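Local coordinates for putative ATPase, AAA family (Prochlorococcus marinus subsp. pastoris str. CCMP1986, PDB 3CTD), which is the C-terminal helical part of a RarA-type AAA ATPase that probably acts, through DNA-dependent ATP hydrolysis, in the response to stalled DNA replication, at residues B[44-47]-B[53-56]; B[73-78]-B[118-123]. The protein carries 1 engineered substitution. All coordinates share one frame; numbering follows the deposited sequence.

In the fold
From the N terminus the chain runs through helix 36-47, turns within three residues and enters helix 51-63; contact 1 closes this short local loop. Helices 68-83, 90-104 and 110-121 follow, and contact 2 brings the first of these against the last, closing a much longer, mostly helical excursion. The contacts are in series, neither nested nor crossed, yet their centres lie only about 9 Å apart. Ile46 joins them directly: its CD1 lies 3.7 Å from CD2 of Leu75, and its CG2 lies 3.7 Å from CB of Leu120. Four helices thus share one buried core, and residues of both contacts also reach a second subunit.

Contact 1: residues B[44-47]-B[53-56]; sequences KSIR and ATLY
Ser45 and Thr54 bring two antiparallel helices together, their CA atoms 5.2 Å apart at the closest point, where the small residues Ser45, Ala53 and Thr54 meet with Ile46 beside them. The CB of Ser45 points at the opposing helix and lies 3.6 Å from the backbone N of Thr54, while Ser45 OG rests 3.6 Å from CB of Ala53. The polar partner of that hydroxyl is not across the contact: with OG beside its own backbone N (chi1 -44°), it hydrogen-bonds to the carbonyl of Ala41 in the preceding turn. Thr54 repeats the scheme, its OG1 bonded to the carbonyl of Asp50, just ahead of helix 51-63. OG1 of Thr54 also lies 3.3 Å from the backbone N of Ile46, at an angle too poor for a hydrogen bond. Both branches of Thr54 face CG1 of Ile46 from one side, OG1 at 3.4 Å and CG2 at 3.7 Å; the two side chains cross at about a right angle. Each buried hydroxyl is therefore satisfied by a carbonyl four residues earlier in the chain, and the contact between the segments is one of close van der Waals packing. With all four touching residues buried and a connection of three residues between the helices, the arrangement is an antiparallel alpha-helical hairpin in the helical C-terminal region of a RarA/MGS1/WRNIP1-type AAA protein.

Contact 2: residues B[73-78]-B[118-123]; sequences RRLLIS and LYLAIS
Leu120 makes the whole contact from its helix, pushing one methyl group between Leu75 and Ser78 of helix 68-83. The apolar part is the meeting of the two leucines. Leu120 CD1 stands 4.0 Å from Leu75 CD2, the side chains approaching at a slant. Leu120 has CG beside its backbone N (chi1 -63°) and its CB directed at the other helix, whereas the CA-CB bond of Leu75 is directed to one side and its branched end swings back to meet the methyl.

The second kind of contact sets the same CD1 against oxygens. It lies 3.4 Å from the backbone O of Leu75 and 3.8 Å from the OG of Ser78, both packing contacts without a hydrogen bond. With CA of Ser78 and CA of Leu120 7.9 Å apart, the side chain of Leu120 spans the interface to reach the backbone of helix 68-83. Ala79 and Ile83, further along helix 68-83, and Ala90 of helix 90-104 also pack on Leu120.

Hydrogen bonding belongs to each segment separately. Near the C-terminal end of helix 110-121, Ser123 OG donates to the carbonyl O of Tyr119 at 2.6 Å; the C=O···donor angle is 142°, and the donor is tilted 32° out of the carbonyl plane. This bond ties Ser123 back to the helix, and Lys125 NZ hydrogen-bonds to the carbonyls of Leu120, Ala121 and, beyond the helix, Ser123. On a further side the ring of Tyr119 stacks with Trp191 of the second subunit.

The chemistry is consistent with apolar packing and burial, not polar pairing, joining the helices here, while the side-chain hydrogen bonds of Ser123 and Lys125 lie around the end of helix 110-121.

Contact 1: residues B[44-47]-B[53-56]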
# COMPACT_ATOMS: atom_id res chain seq x y z
N LYS B 44 5.48 12.16 21.76
CA LYS B 44 5.81 11.29 22.88
C LYS B 44 4.64 10.43 23.24
O LYS B 44 4.84 9.28 23.54
CB LYS B 44 6.32 12.05 24.09
CG LYS B 44 7.42 13.02 23.77
CD LYS B 44 8.03 13.53 25.08
CE LYS B 44 9.04 14.66 24.82
NZ LYS B 44 10.28 14.11 24.29
N SER B 45 3.42 10.96 23.19
CA SER B 45 2.22 10.12 23.44
C SER B 45 2.11 8.95 22.42
O SER B 45 1.73 7.81 22.75
CB SER B 45 0.94 10.99 23.37
OG SER B 45 1.09 12.24 24.06
N ILE B 46 2.43 9.24 21.16
CA ILE B 46 2.45 8.19 20.16
C ILE B 46 3.52 7.21 20.52
O ILE B 46 3.26 6.03 20.57
CB ILE B 46 2.72 8.77 18.72
CG1 ILE B 46 1.44 9.42 18.18
CG2 ILE B 46 3.33 7.70 17.76
CD1 ILE B 46 1.72 10.33 16.99
N ARG B 47 4.74 7.69 20.76
CA ARG B 47 5.82 6.79 21.17
C ARG B 47 5.47 5.97 22.40
O ARG B 47 5.84 4.80 22.49
CB ARG B 47 7.12 7.55 21.40
CG ARG B 47 8.27 6.64 21.86
CD ARG B 47 9.64 7.38 21.85
NE ARG B 47 9.80 8.21 20.67
CZ ARG B 47 10.01 9.52 20.70
NH1 ARG B 47 10.06 10.17 21.86
NH2 ARG B 47 10.17 10.17 19.55
N ALA B 53 -3.98 10.31 24.87
CA ALA B 53 -3.17 11.53 24.92
C ALA B 53 -2.81 12.00 23.51
O ALA B 53 -2.77 13.22 23.24
CB ALA B 53 -1.94 11.33 25.73
N THR B 54 -2.54 11.03 22.63
CA THR B 54 -2.30 11.31 21.23
C THR B 54 -3.43 12.17 20.72
O THR B 54 -3.17 13.23 20.14
CB THR B 54 -2.12 10.01 20.37
OG1 THR B 54 -0.86 9.43 20.70
CG2 THR B 54 -2.09 10.28 18.89
N LEU B 55 -4.67 11.76 20.92
CA LEU B 55 -5.79 12.56 20.40
C LEU B 55 -5.89 13.96 21.02
O LEU B 55 -6.16 14.97 20.32
CB LEU B 55 -7.09 11.81 20.55
CG LEU B 55 -7.26 10.61 19.65
CD1 LEU B 55 -8.50 9.93 20.13
CD2 LEU B 55 -7.38 11.03 18.17
N TYR B 56 -5.64 14.04 22.32
CA TYR B 56 -5.70 15.32 23.00
C TYR B 56 -4.68 16.29 22.44
O TYR B 56 -5.04 17.42 22.06
CB TYR B 56 -5.53 15.10 24.50
CG TYR B 56 -5.57 16.34 25.31
CD1 TYR B 56 -6.78 16.85 25.77
CD2 TYR B 56 -4.40 17.01 25.62
CE1 TYR B 56 -6.81 18.03 26.50
CE2 TYR B 56 -4.42 18.17 26.36
CZ TYR B 56 -5.62 18.68 26.81
OH TYR B 56 -5.62 19.83 27.57

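Contact 2: residues B[73-78]-B[118-123]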
# COMPACT_ATOMS: atom_id res chain seq x y z
N ARG B 73 4.37 15.74 8.61
CA ARG B 73 5.83 15.52 8.52
C ARG B 73 6.30 14.70 9.70
O ARG B 73 6.99 13.70 9.53
CB ARG B 73 6.59 16.85 8.48
CG ARG B 73 7.04 17.27 7.09
CD ARG B 73 7.74 18.66 7.08
NE ARG B 73 6.84 19.47 6.28
CZ ARG B 73 6.34 20.64 6.61
NH1 ARG B 73 6.73 21.24 7.75
NH2 ARG B 73 5.48 21.20 5.76
N ARG B 74 5.91 15.14 10.90
CA ARG B 74 6.26 14.45 12.12
C ARG B 74 5.65 13.09 12.23
O ARG B 74 6.27 12.20 12.77
CB ARG B 74 5.91 15.29 13.35
CG ARG B 74 6.81 16.50 13.51
CD ARG B 74 8.32 16.20 13.80
NE ARG B 74 9.10 17.45 13.68
CZ ARG B 74 9.32 18.34 14.68
NH1 ARG B 74 8.87 18.11 15.92
NH2 ARG B 74 10.01 19.47 14.43
N LEU B 75 4.44 12.90 11.71
CA LEU B 75 3.86 11.58 11.65
C LEU B 75 4.63 10.67 10.66
O LEU B 75 4.83 9.48 10.93
CB LEU B 75 2.39 11.66 11.27
CG LEU B 75 1.36 12.23 12.26
CD1 LEU B 75 0.03 12.32 11.54
CD2 LEU B 75 1.23 11.26 13.41
N LEU B 76 5.08 11.21 9.52
CA LEU B 76 5.81 10.40 8.56
C LEU B 76 7.13 9.98 9.20
O LEU B 76 7.46 8.78 9.24
CB LEU B 76 6.06 11.11 7.23
CG LEU B 76 4.87 11.29 6.27
CD1 LEU B 76 5.18 12.40 5.23
CD2 LEU B 76 4.41 10.00 5.57
N ILE B 77 7.86 10.96 9.74
CA ILE B 77 9.07 10.70 10.52
C ILE B 77 8.90 9.65 11.62
O ILE B 77 9.66 8.70 11.72
CB ILE B 77 9.59 11.99 11.16
CG1 ILE B 77 9.92 13.02 10.06
CG2 ILE B 77 10.79 11.71 12.09
CD1 ILE B 77 10.40 14.40 10.60
N SER B 78 7.91 9.83 12.48
CA SER B 78 7.69 8.92 13.57
C SER B 78 7.33 7.50 13.05
O SER B 78 7.71 6.48 13.65
CB SER B 78 6.63 9.50 14.51
OG SER B 78 5.93 8.43 15.09
N LEU B 118 -3.73 7.87 15.45
CA LEU B 118 -4.16 6.68 16.22
C LEU B 118 -3.43 5.43 15.81
O LEU B 118 -3.07 4.60 16.63
CB LEU B 118 -5.67 6.47 16.06
CG LEU B 118 -6.51 7.49 16.86
CD1 LEU B 118 -7.94 7.44 16.35
CD2 LEU B 118 -6.42 7.25 18.40
N TYR B 119 -3.19 5.31 14.51
CA TYR B 119 -2.55 4.12 13.96
C TYR B 119 -1.13 3.91 14.51
O TYR B 119 -0.74 2.79 14.85
CB TYR B 119 -2.50 4.26 12.44
CG TYR B 119 -1.87 3.09 11.77
CD1 TYR B 119 -2.62 2.10 11.18
CD2 TYR B 119 -0.51 2.97 11.71
CE1 TYR B 119 -2.01 0.99 10.53
CE2 TYR B 119 0.12 1.86 11.07
CZ TYR B 119 -0.63 0.89 10.48
OH TYR B 119 0.01 -0.18 9.84
N LEU B 120 -0.33 4.99 14.53
CA LEU B 120 1.01 4.95 15.10
C LEU B 120 0.95 4.72 16.61
O LEU B 120 1.70 3.91 17.12
CB LEU B 120 1.78 6.22 14.77
CG LEU B 120 2.02 6.42 13.28
CD1 LEU B 120 2.89 7.66 13.00
CD2 LEU B 120 2.65 5.15 12.70
N ALA B 121 0.04 5.39 17.33
CA ALA B 121 -0.07 5.20 18.78
C ALA B 121 -0.26 3.73 19.18
O ALA B 121 0.31 3.28 20.17
CB ALA B 121 -1.19 6.03 19.32
N ILE B 122 -1.07 2.99 18.42
CA ILE B 122 -1.33 1.61 18.77
C ILE B 122 -0.47 0.59 18.04
O ILE B 122 -0.66 -0.60 18.25
CB ILE B 122 -2.85 1.25 18.62
CG1 ILE B 122 -3.32 1.24 17.15
CG2 ILE B 122 -3.70 2.25 19.39
CD1 ILE B 122 -4.82 0.95 17.02
N SER B 123 0.49 1.02 17.20
CA SER B 123 1.34 0.03 16.52
C SER B 123 2.40 -0.45 17.47
O SER B 123 2.79 0.32 18.38
CB SER B 123 2.03 0.64 15.31
OG SER B 123 1.07 1.04 14.36